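Local coordinates for DUF5642 domain-containing protein (Mycobacterium smegmatis, PDB 4TMD) that is of unknown function but is probably an exported, lipid-anchored protein with a fold related to the Mog1/PsbP superfamily, at residues A[79-84]-A[162-167]. Sequence-based numbering, arbitrary orientation.
Sequences NRFIVM and VTANPL
Two reciprocal pairs of main-chain hydrogen bonds join strands 79-84 and 162-166, which run antiparallel with axes 4.7 Å apart. At R80 and N165 the R80 N to N165 O bond is 2.9 Å long and nearly straight, entering almost along the C=O axis, and the N165 N to R80 O bond returns at 3.0 Å. Two residues on, I82 and T163 repeat the exchange. The carbonyls take a second, weaker contact from the neighbouring CA-H groups, as where A164 CA lies 3.3 Å from R80 O.

On the face of R80 and I82, chi1 of N165 (69°) wedges CG between the two backbone branches. N165 ND2 thereby bonds P166 O at 2.8 Å, a bent bond from above the carbonyl plane, and N165 OD1 lies 3.6 Å from R80 CB. The extended R80 chain crosses this amide obliquely, guanidinium and amide planes 62° apart, and its NE makes a weak, long ion pair with E75.

The pairing exemplifies how antiparallel strands interleave hydrogen-bonded pairs (R80/N165, I82/T163) with non-hydrogen-bonded ones (N79/P166, F81/A164, V83/V162). It joins two interior strands, 79-88 and 158-166, in the large sheet of this DUF5642 domain, assigned to the Mog1p/PsbP clan. Strands 67-76 and 145-155 flank them, and helix 179-194 packs over the face bearing F81, V83 and A164.

On that buried face F81 CD1 lies 3.7 Å from A164 CB, the methyl meeting the ring obliquely, while V83 and V162 stand as neighbours, their CG2 methyls 4.0 Å apart. Beyond the last bridge, the end of the L167 side chain reaches over to the other strand, with CG against N79 O and CD2 against R80 CB. The side chain of buried N79 sets off away from the partner strand, and its amide is held by D178 N through OD1 and by K176 O through ND2.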
loop_
_atom_site.group_PDB
_atom_site.type_symbol
_atom_site.label_atom_id
_atom_site.label_comp_id
_atom_site.label_asym_id
_atom_site.label_seq_id
_atom_site.Cartn_x
_atom_site.Cartn_y
_atom_site.Cartn_z
ATOM N N ASN A 79 2.172 -0.178 -15.438
ATOM C CA ASN A 79 2.001 -0.181 -13.984
ATOM C C ASN A 79 1.320 -1.436 -13.485
ATOM O O ASN A 79 0.604 -2.091 -14.226
ATOM C CB ASN A 79 1.162 1.009 -13.522
ATOM C CG ASN A 79 1.894 2.322 -13.603
ATOM O OD1 ASN A 79 1.353 3.350 -13.218
ATOM N ND2 ASN A 79 3.125 2.303 -14.104
ATOM N N ARG A 80 1.531 -1.740 -12.211
ATOM C CA ARG A 80 0.705 -2.683 -11.481
ATOM C C ARG A 80 0.016 -1.948 -10.323
ATOM O O ARG A 80 0.663 -1.199 -9.581
ATOM C CB ARG A 80 1.547 -3.839 -10.952
ATOM C CG ARG A 80 0.842 -4.828 -9.977
ATOM C CD ARG A 80 1.903 -5.823 -9.480
ATOM N NE ARG A 80 1.471 -6.708 -8.404
ATOM C CZ ARG A 80 2.129 -7.810 -8.039
ATOM N NH1 ARG A 80 3.240 -8.163 -8.676
ATOM N NH2 ARG A 80 1.678 -8.571 -7.047
ATOM N N PHE A 81 -1.288 -2.175 -10.177
ATOM C CA PHE A 81 -2.062 -1.669 -9.039
ATOM C C PHE A 81 -2.625 -2.825 -8.248
ATOM O O PHE A 81 -3.242 -3.721 -8.820
ATOM C CB PHE A 81 -3.211 -0.764 -9.506
ATOM C CG PHE A 81 -2.758 0.400 -10.314
ATOM C CD1 PHE A 81 -2.381 1.587 -9.699
ATOM C CD2 PHE A 81 -2.680 0.306 -11.701
ATOM C CE1 PHE A 81 -1.940 2.657 -10.450
ATOM C CE2 PHE A 81 -2.230 1.374 -12.456
ATOM C CZ PHE A 81 -1.860 2.555 -11.832
ATOM N N ILE A 82 -2.399 -2.820 -6.940
ATOM C CA ILE A 82 -3.036 -3.800 -6.060
ATOM C C ILE A 82 -3.935 -3.089 -5.065
ATOM O O ILE A 82 -3.467 -2.239 -4.304
ATOM C CB ILE A 82 -2.010 -4.624 -5.287
ATOM C CG1 ILE A 82 -1.064 -5.327 -6.253
ATOM C CG2 ILE A 82 -2.728 -5.643 -4.354
ATOM C CD1 ILE A 82 0.090 -6.002 -5.573
ATOM N N VAL A 83 -5.223 -3.402 -5.079
ATOM C CA VAL A 83 -6.135 -2.806 -4.098
ATOM C C VAL A 83 -6.548 -3.873 -3.073
ATOM O O VAL A 83 -7.279 -4.799 -3.409
ATOM C CB VAL A 83 -7.391 -2.205 -4.771
ATOM C CG1 VAL A 83 -8.286 -1.539 -3.721
ATOM C CG2 VAL A 83 -6.989 -1.187 -5.827
ATOM N N MET A 84 -6.068 -3.741 -1.834
ATOM C CA MET A 84 -6.368 -4.705 -0.776
ATOM C C MET A 84 -7.298 -4.101 0.274
ATOM O O MET A 84 -7.083 -2.975 0.717
ATOM C CB MET A 84 -5.083 -5.189 -0.086
ATOM C CG MET A 84 -4.098 -5.883 -1.011
ATOM S SD MET A 84 -2.558 -6.372 -0.190
ATOM C CE MET A 84 -1.779 -4.797 0.138
ATOM N N VAL A 162 -3.784 0.646 -1.231
ATOM C CA VAL A 162 -3.492 0.633 -2.656
ATOM C C VAL A 162 -1.980 0.704 -2.814
ATOM O O VAL A 162 -1.320 1.584 -2.248
ATOM C CB VAL A 162 -4.192 1.798 -3.410
ATOM C CG1 VAL A 162 -3.739 1.853 -4.895
ATOM C CG2 VAL A 162 -5.719 1.641 -3.312
ATOM N N THR A 163 -1.432 -0.252 -3.553
ATOM C CA THR A 163 -0.010 -0.248 -3.879
ATOM C C THR A 163 0.148 -0.111 -5.386
ATOM O O THR A 163 -0.482 -0.850 -6.145
ATOM C CB THR A 163 0.688 -1.528 -3.396
ATOM O OG1 THR A 163 0.478 -1.678 -1.982
ATOM C CG2 THR A 163 2.186 -1.444 -3.680
ATOM N N ALA A 164 0.955 0.852 -5.818
ATOM C CA ALA A 164 1.203 1.066 -7.244
ATOM C C ALA A 164 2.700 1.023 -7.516
ATOM O O ALA A 164 3.462 1.693 -6.826
ATOM C CB ALA A 164 0.631 2.391 -7.695
ATOM N N ASN A 165 3.122 0.252 -8.515
ATOM C CA ASN A 165 4.551 0.149 -8.843
ATOM C C ASN A 165 4.761 0.030 -10.358
ATOM O O ASN A 165 3.888 -0.472 -11.059
ATOM C CB ASN A 165 5.173 -1.048 -8.115
ATOM C CG ASN A 165 4.677 -2.371 -8.655
ATOM O OD1 ASN A 165 3.684 -2.909 -8.188
ATOM N ND2 ASN A 165 5.353 -2.891 -9.662
ATOM N N PRO A 166 5.916 0.500 -10.868
ATOM C CA PRO A 166 6.222 0.277 -12.288
ATOM C C PRO A 166 6.355 -1.217 -12.567
ATOM O O PRO A 166 6.909 -1.928 -11.722
ATOM C CB PRO A 166 7.577 0.979 -12.490
ATOM C CG PRO A 166 7.855 1.735 -11.228
ATOM C CD PRO A 166 7.065 1.061 -10.138
ATOM N N LEU A 167 5.841 -1.693 -13.697
ATOM C CA LEU A 167 6.174 -3.040 -14.137
ATOM C C LEU A 167 7.641 -3.006 -14.566
ATOM O O LEU A 167 8.038 -2.166 -15.377
ATOM C CB LEU A 167 5.297 -3.498 -15.295
ATOM C CG LEU A 167 3.806 -3.721 -15.053
ATOM C CD1 LEU A 167 3.084 -3.976 -16.374
ATOM C CD2 LEU A 167 3.584 -4.887 -14.096
#